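Local structure of beta subunit of a putative Aromatic-ring-hydroxylating dioxygenase (Novosphingobium aromaticivorans DSM 12444, 3EBY) at the interface of chains A and B. The protein is the putative beta subunit of an aromatic-ring-hydroxylating dioxygenase, and probably plays a structural part beside the catalytic alpha subunit, assembling here as a trimer. Sequence-based numbering; all coordinates share one arbitrary frame. Chains: chain A/B, beta subunit of a putative Aromatic-ring-hydroxylating dioxygenase.

Contact 1: the interface of chains A and B. Residues chain A 114, 122-124; chain B 124, 127, 152.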
# COMPACT_ATOMS: atom_id res chain seq x y z
N PHE A 114 -10.91 1.89 -0.31
CA PHE A 114 -11.67 1.35 -1.45
C PHE A 114 -13.00 0.80 -0.94
O PHE A 114 -13.07 0.23 0.16
CB PHE A 114 -10.87 0.23 -2.13
CG PHE A 114 -9.48 0.63 -2.55
CD1 PHE A 114 -8.42 0.58 -1.65
CD2 PHE A 114 -9.25 1.14 -3.81
CE1 PHE A 114 -7.16 0.98 -2.01
CE2 PHE A 114 -7.96 1.57 -4.18
CZ PHE A 114 -6.94 1.50 -3.29
N THR A 122 -15.62 -2.22 -7.30
CA THR A 122 -14.79 -1.61 -6.27
C THR A 122 -14.27 -0.27 -6.80
O THR A 122 -13.64 -0.20 -7.86
CB THR A 122 -13.63 -2.52 -5.88
OG1 THR A 122 -14.15 -3.80 -5.52
CG2 THR A 122 -12.86 -1.94 -4.69
N ARG A 123 -14.55 0.78 -6.05
CA ARG A 123 -14.17 2.14 -6.43
C ARG A 123 -13.34 2.75 -5.35
O ARG A 123 -13.33 2.29 -4.22
CB ARG A 123 -15.42 3.00 -6.59
CG ARG A 123 -16.34 2.55 -7.67
CD ARG A 123 -17.59 3.41 -7.71
NE ARG A 123 -18.50 2.97 -8.76
CZ ARG A 123 -19.44 2.04 -8.60
NH1 ARG A 123 -19.68 1.51 -7.41
NH2 ARG A 123 -20.17 1.68 -9.64
N ILE A 124 -12.63 3.81 -5.70
CA ILE A 124 -11.92 4.59 -4.70
C ILE A 124 -12.91 5.47 -3.95
O ILE A 124 -13.60 6.31 -4.55
CB ILE A 124 -10.84 5.51 -5.33
CG1 ILE A 124 -9.82 4.68 -6.13
CG2 ILE A 124 -10.18 6.30 -4.21
CD1 ILE A 124 -9.24 5.41 -7.33
N ILE B 124 -9.53 -1.05 -10.71
CA ILE B 124 -9.45 -1.98 -9.60
C ILE B 124 -10.03 -3.32 -10.02
O ILE B 124 -11.22 -3.40 -10.39
CB ILE B 124 -10.21 -1.49 -8.35
CG1 ILE B 124 -9.68 -0.12 -7.88
CG2 ILE B 124 -10.09 -2.54 -7.26
CD1 ILE B 124 -10.74 0.77 -7.25
N ALA B 127 -10.11 -6.46 -4.90
CA ALA B 127 -9.71 -6.02 -3.55
C ALA B 127 -10.14 -7.04 -2.51
O ALA B 127 -11.26 -7.59 -2.60
CB ALA B 127 -10.33 -4.62 -3.22
N THR B 152 -14.64 -7.65 -4.62
CA THR B 152 -15.01 -7.27 -5.98
C THR B 152 -15.74 -8.41 -6.70
O THR B 152 -15.21 -9.51 -6.81
CB THR B 152 -13.77 -6.88 -6.78
OG1 THR B 152 -12.91 -6.05 -5.97
CG2 THR B 152 -14.14 -6.13 -8.09
O HOH W 1 -14.00 -3.05 -9.82
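In both A:Thr122 and B:Thr152 the hydroxyl lies anti to the carbonyl carbon and beside the backbone N (chi1 -53° in A:Thr122), which turns the two OG1 atoms toward each other across the subunit boundary. The side chains cross at about a right angle, and OG1 of A:Thr122 is hydrogen-bonded to OG1 of B:Thr152 at 2.6 Å; which hydroxyl donates is not settled by the heavy atoms. On its own side the B:Thr152 hydroxyl oxygen also accepts from the backbone N of B:Ala127 at 3.0 Å, a nearly straight bond (163° at H) that helps fix where this oxygen points. The other branch of A:Thr122, the CG2 methyl, packs on CG2 of B:Ile124 and on CB of B:Ala127, the latter at 4.0 Å. B:Ile124 points its CD1 end at the first residues of strand 122-135 of chain A, meeting A:Phe114 CD2 of strand 104-116 at 3.8 Å and, at the same distance, A:Arg123 CA. The patch is thus a small apolar seam with a hydroxyl pair at one side, where these two strands of chain A meet strand 122-135 and the B:Thr152 loop of chain B. Water 1 joins the two backbones, 3.1 Å from A:Thr122 N and 2.9 Å from the carbonyl O of B:Ile124.

Contact 2: the interface of chains A and B. Residues chain A 25, 28-29, 89; chain B 108, 110, 129.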
# COMPACT_ATOMS: atom_id res chain seq x y z
N LEU A 25 -7.45 -2.99 9.37
CA LEU A 25 -8.15 -4.29 9.37
C LEU A 25 -9.36 -4.29 10.32
O LEU A 25 -10.39 -4.86 9.99
CB LEU A 25 -7.20 -5.45 9.72
CG LEU A 25 -6.45 -6.04 8.50
CD1 LEU A 25 -5.48 -7.12 8.95
CD2 LEU A 25 -7.43 -6.59 7.45
N ASP A 28 -12.08 -2.54 8.30
CA ASP A 28 -12.46 -3.32 7.11
C ASP A 28 -13.23 -4.59 7.49
O ASP A 28 -14.14 -5.00 6.78
CB ASP A 28 -11.25 -3.69 6.32
CG ASP A 28 -10.54 -2.48 5.72
OD1 ASP A 28 -11.13 -1.36 5.70
OD2 ASP A 28 -9.38 -2.66 5.30
N ASP A 29 -12.86 -5.19 8.64
CA ASP A 29 -13.50 -6.40 9.16
C ASP A 29 -14.85 -6.07 9.85
O ASP A 29 -15.52 -6.99 10.36
CB ASP A 29 -12.59 -7.09 10.19
CG ASP A 29 -11.42 -7.84 9.58
OD1 ASP A 29 -11.42 -8.08 8.36
OD2 ASP A 29 -10.56 -8.30 10.39
N ARG A 89 -12.10 -1.45 2.24
CA ARG A 89 -10.77 -1.98 2.20
C ARG A 89 -9.80 -0.80 2.31
O ARG A 89 -9.80 0.07 1.45
CB ARG A 89 -10.56 -2.68 0.85
CG ARG A 89 -9.25 -3.32 0.68
CD ARG A 89 -9.05 -4.36 1.72
NE ARG A 89 -10.21 -5.24 1.83
CZ ARG A 89 -10.44 -6.00 2.89
NH1 ARG A 89 -9.60 -5.98 3.91
NH2 ARG A 89 -11.47 -6.81 2.92
N GLU B 108 -2.71 -11.93 8.46
CA GLU B 108 -3.65 -11.37 7.49
C GLU B 108 -3.10 -10.07 6.95
O GLU B 108 -2.41 -9.35 7.67
CB GLU B 108 -5.01 -11.13 8.14
CG GLU B 108 -5.58 -12.38 8.85
CD GLU B 108 -7.00 -12.21 9.39
OE1 GLU B 108 -7.66 -11.16 9.14
OE2 GLU B 108 -7.44 -13.14 10.09
N SER B 110 -4.27 -6.86 3.94
CA SER B 110 -5.12 -6.31 2.90
C SER B 110 -4.35 -6.22 1.61
O SER B 110 -3.14 -6.07 1.62
CB SER B 110 -5.66 -4.92 3.27
OG SER B 110 -6.56 -5.03 4.36
N LYS B 129 -8.53 -9.39 1.39
CA LYS B 129 -7.46 -9.61 2.31
C LYS B 129 -6.99 -11.06 2.24
O LYS B 129 -7.79 -11.96 1.90
CB LYS B 129 -7.86 -9.26 3.74
CG LYS B 129 -8.86 -10.18 4.37
CD LYS B 129 -8.96 -9.91 5.86
CE LYS B 129 -10.08 -10.70 6.49
NZ LYS B 129 -10.09 -10.57 8.01
O HOH W 2 -6.74 -2.73 5.76
O HOH W 3 -8.15 -8.88 10.61
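A:Leu25 lies near the C-terminal end of helix 8-28 and A:Asp29 just beyond it (phi/psi -79/-4°), facing B:Ser110 and B:Lys129 on the extended strands 104-116 and 122-135. B:Lys129 starts with CG between its backbone N and carbonyl carbon (chi1 70°) and then runs extended, carrying its ammonium to A:Asp29, whose side chain it crosses at about a right angle. NZ of B:Lys129 donates to the A:Asp29 carboxylate oxygen OD1 at 2.8 Å, arriving on the syn side but tilted out of the carboxylate plane. The same NZ forms a salt bridge with OE1 of B:Glu108 at 2.7 Å, from above that carboxylate, and would probably offset the like charges of the two acids. A:Leu25 packs its CD2 methyl against the lysine chain, 4.0 Å from CD of B:Lys129. Further along, the bent chain of A:Arg89 brings NH1 to OG of B:Ser110, a 3.2 Å bond close to the guanidinium plane. Water 2 links that hydroxyl to OD2 of A:Asp28. This helix-end and strand interface therefore combines charge pairing with a small apolar contact. Water 3 bridges the acids, 2.8 Å from OE1 of B:Glu108 and also bound to OD2 of A:Asp29.

Contact 3: the interface of chains A and B. Residues chain A 28, 87-89; chain B 50-51, 151.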
# COMPACT_ATOMS: atom_id res chain seq x y z
N ASP A 28 -12.08 -2.54 8.30
CA ASP A 28 -12.46 -3.32 7.11
C ASP A 28 -13.23 -4.59 7.49
O ASP A 28 -14.14 -5.00 6.78
CB ASP A 28 -11.25 -3.69 6.32
CG ASP A 28 -10.54 -2.48 5.72
OD1 ASP A 28 -11.13 -1.36 5.70
OD2 ASP A 28 -9.38 -2.66 5.30
N PHE A 87 -18.71 -2.81 1.61
CA PHE A 87 -17.49 -3.45 2.04
C PHE A 87 -16.34 -2.49 1.80
O PHE A 87 -16.16 -1.99 0.69
CB PHE A 87 -17.24 -4.74 1.27
CG PHE A 87 -18.28 -5.79 1.50
CD1 PHE A 87 -18.94 -5.89 2.71
CD2 PHE A 87 -18.58 -6.72 0.50
CE1 PHE A 87 -19.92 -6.85 2.91
CE2 PHE A 87 -19.52 -7.71 0.72
CZ PHE A 87 -20.20 -7.76 1.92
N ASN A 88 -15.55 -2.28 2.85
CA ASN A 88 -14.42 -1.36 2.79
C ASN A 88 -13.11 -2.08 2.84
O ASN A 88 -12.98 -3.13 3.50
CB ASN A 88 -14.49 -0.35 3.93
CG ASN A 88 -15.70 0.55 3.83
OD1 ASN A 88 -15.92 1.20 2.79
ND2 ASN A 88 -16.58 0.47 4.82
N ARG A 89 -12.10 -1.45 2.24
CA ARG A 89 -10.77 -1.98 2.20
C ARG A 89 -9.80 -0.80 2.31
O ARG A 89 -9.80 0.07 1.45
CB ARG A 89 -10.56 -2.68 0.85
CG ARG A 89 -9.25 -3.32 0.68
CD ARG A 89 -9.05 -4.36 1.72
NE ARG A 89 -10.21 -5.24 1.83
CZ ARG A 89 -10.44 -6.00 2.89
NH1 ARG A 89 -9.60 -5.98 3.91
NH2 ARG A 89 -11.47 -6.81 2.92
N ARG B 50 -16.12 -12.56 0.08
CA ARG B 50 -16.30 -12.22 1.50
C ARG B 50 -17.61 -12.82 2.06
O ARG B 50 -17.63 -13.38 3.15
CB ARG B 50 -16.32 -10.69 1.68
CG ARG B 50 -16.36 -10.23 3.15
CD ARG B 50 -16.78 -8.75 3.30
NE ARG B 50 -15.75 -7.76 2.95
CZ ARG B 50 -15.16 -6.93 3.82
NH1 ARG B 50 -15.39 -7.04 5.14
NH2 ARG B 50 -14.29 -6.03 3.39
N GLU B 51 -18.69 -12.65 1.33
CA GLU B 51 -19.98 -13.14 1.81
C GLU B 51 -20.08 -14.68 1.91
O GLU B 51 -20.88 -15.21 2.70
CB GLU B 51 -21.10 -12.62 0.95
CG GLU B 51 -21.38 -11.17 1.17
CD GLU B 51 -22.40 -10.63 0.22
OE1 GLU B 51 -22.12 -10.63 -1.00
OE2 GLU B 51 -23.47 -10.19 0.69
N ASP B 151 -13.72 -8.77 -2.19
CA ASP B 151 -14.90 -7.92 -2.20
C ASP B 151 -15.51 -7.76 -3.61
O ASP B 151 -16.71 -7.79 -3.77
CB ASP B 151 -14.54 -6.53 -1.64
CG ASP B 151 -14.13 -6.58 -0.19
OD1 ASP B 151 -14.45 -7.60 0.47
OD2 ASP B 151 -13.44 -5.63 0.26
O HOH W 4 -14.06 -3.19 -1.17
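A:Phe87 and B:Arg50 lie one over the other, running in opposite directions, with the ring and guanidinium planes 15° apart. The contact over the ring centre is made by the arginine methylene: CD of B:Arg50 sits 3.5 Å from the A:Phe87 ring centroid in a CH-pi contact, while NE lies nearer CG and the guanidinium extends past CB toward the backbone. A bend at chi3 of B:Arg50 (-76°) directs the guanidinium along the phenylalanine and toward the end of helix 8-28. There NH1 donates to the carbonyl O of A:Asp28 at 2.9 Å, an almost straight bond (171° at H) within the guanidinium plane. B:Asp151, from its own chain, holds the arginine side-on: NE of B:Arg50 binds OD1 at 2.8 Å from above the carboxylate plane, and NH2 binds OD2 at 3.3 Å on its syn side, though tilted out of that plane. This two-nitrogen grip probably restricts rotation of the guanidinium. B:Asp151 also faces A:Arg89, whose NH2 forms a salt bridge with OD2 at 3.5 Å, so the acid probably eases the approach of the two arginines. B:Glu51 crosses the ring at about a right angle and touches its far end, CG to CZ of A:Phe87 at 3.7 Å. Water 4 connects A:Phe87 O to B:Asp151 OD2. Together the aromatic cover and charge network join strand 87-92 of one subunit to the 3-10 helix 50-54 of its neighbour and probably help hold the trimer together.

Contact 3 sits between the other two, its C-alpha centre about 7 Å from that of contact 2 and about 9 Å from that of contact 1; contacts 1 and 2 lie about 13 Å apart. A:Asp28 and A:Arg89 belong to both contact 2 and contact 3, coupling the two polar networks. On chain B, strand 122-135 serves contacts 1 and 2, while neighbouring loop residues B:Thr152 and B:Asp151 tie contact 1 to contact 3. The three form a continuous seam between non-equivalent faces of identical subunits, as suits the deposited trimer and the threefold arrangement typical of this family.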